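Local coordinates for MFP2B (Ascaris suum, PDB 2BJR), which enhances the polymerization of MSP, the major sperm protein, in the amoeboid motility of nematode sperm, at the zinc ion site. Residues are numbered along the deposited sequence; one frame, centred on the assembly and turned at random.

The zinc ion site. Residues 86, 170-171, 174-176, 179. With ZN (zinc ion), chain B.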
loop_
_atom_site.group_PDB
_atom_site.type_symbol
_atom_site.label_atom_id
_atom_site.label_comp_id
_atom_site.label_asym_id
_atom_site.label_seq_id
_atom_site.Cartn_x
_atom_site.Cartn_y
_atom_site.Cartn_z
ATOM N N HIS A 86 5.725 3.437 19.236
ATOM C CA HIS A 86 5.051 3.833 20.463
ATOM C C HIS A 86 6.003 4.275 21.599
ATOM O O HIS A 86 5.585 4.980 22.491
ATOM C CB HIS A 86 4.135 2.733 20.953
ATOM C CG HIS A 86 4.858 1.484 21.339
ATOM N ND1 HIS A 86 5.205 1.207 22.644
ATOM C CD2 HIS A 86 5.327 0.453 20.594
ATOM C CE1 HIS A 86 5.821 0.038 22.689
ATOM N NE2 HIS A 86 5.937 -0.423 21.457
ATOM N N GLY A 170 2.364 -1.715 22.680
ATOM C CA GLY A 170 2.704 -1.594 21.284
ATOM C C GLY A 170 1.736 -2.390 20.461
ATOM O O GLY A 170 0.871 -3.119 20.986
ATOM N N PRO A 171 1.854 -2.239 19.152
ATOM C CA PRO A 171 0.989 -2.989 18.245
ATOM C C PRO A 171 1.401 -4.480 18.257
ATOM O O PRO A 171 2.480 -4.771 18.731
ATOM C CB PRO A 171 1.235 -2.322 16.890
ATOM C CG PRO A 171 2.628 -1.778 16.974
ATOM C CD PRO A 171 2.809 -1.385 18.429
ATOM N N CYS A 174 5.040 -5.635 17.187
ATOM C CA CYS A 174 6.160 -4.771 17.506
ATOM C C CYS A 174 7.403 -5.569 17.936
ATOM O O CYS A 174 7.280 -6.532 18.686
ATOM C CB CYS A 174 5.802 -3.807 18.633
ATOM S SG CYS A 174 7.003 -2.470 18.737
ATOM N N GLU A 175 8.575 -5.115 17.483
ATOM C CA GLU A 175 9.868 -5.743 17.800
ATOM C C GLU A 175 10.825 -4.791 18.535
ATOM O O GLU A 175 12.043 -5.017 18.549
ATOM C CB GLU A 175 10.538 -6.280 16.517
ATOM C CG GLU A 175 10.529 -7.803 16.418
ATOM C CD GLU A 175 10.543 -8.311 14.981
ATOM O OE1 GLU A 175 11.164 -7.659 14.098
ATOM O OE2 GLU A 175 9.928 -9.384 14.744
ATOM N N CYS A 176 10.284 -3.737 19.143
ATOM C CA CYS A 176 11.063 -2.878 20.039
ATOM C C CYS A 176 11.433 -3.671 21.310
ATOM O O CYS A 176 10.806 -4.679 21.632
ATOM C CB CYS A 176 10.291 -1.611 20.414
ATOM S SG CYS A 176 9.162 -1.811 21.819
ATOM N N CYS A 179 8.542 -4.498 23.912
ATOM C CA CYS A 179 7.571 -5.451 23.441
ATOM C C CYS A 179 8.211 -6.842 23.341
ATOM O O CYS A 179 7.576 -7.859 23.612
ATOM C CB CYS A 179 6.983 -5.012 22.110
ATOM S SG CYS A 179 6.009 -3.472 22.187
HETATM ZN ZN ZN B . 7.038 -2.073 20.971
#
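The zinc ion of MFP2B sits in a site of three cysteines and one histidine, probably structural, that joins two stretches of the chain far apart in sequence. Three ligands come from a compact Cys-X-Cys-X-X-Cys segment: Cys174 and Cys176 lie in the loop that follows strand 161-166, and Cys179 sits in the short helix 177-180. The fourth, His86, is the first residue of helix 86-89, nearly ninety positions earlier, so the ion ties the cysteine segment to that helix. The near-tetrahedral set of four protein ligands suits a structural role, though the structure alone does not show it.

The imidazole of His86 binds tip-on through NE2, 2.0 Å from ZN. Its CG stands between the backbone N and the carbonyl carbon (chi1 64°), a crowded position, and the ring is turned roughly crosswise to the CA-CB bond (chi2 97°). One face is capped near its rim by CA of Gly170, 3.3 Å above the plane of the His86 ring; this cover and the NE2-ZN bond together probably limit rotation of the ring. Cys174 SG is a neighbour in plane at the ring's edge.

The cysteine sulfurs approach with three different first torsions. Cys174 SG is anti to its backbone N and lies 2.3 Å from ZN. Cys176 SG occupies the crowded position between N and the carbonyl carbon, also 2.3 Å from ZN. Cys179 SG, anti to its carbonyl carbon, comes to 2.1 Å from ZN. The tightest angle of the resulting shell is the 98° between His86 NE2 and Cys179 SG.

Backbone donors serve the sulfurs of Cys174 and Cys176. Cys176 N donates a nearly straight hydrogen bond to Cys174 SG at 3.5 Å, and Cys179 N does likewise to Cys176 SG at 3.5 Å. Such N-H groups would help offset any negative charge on these two sulfurs.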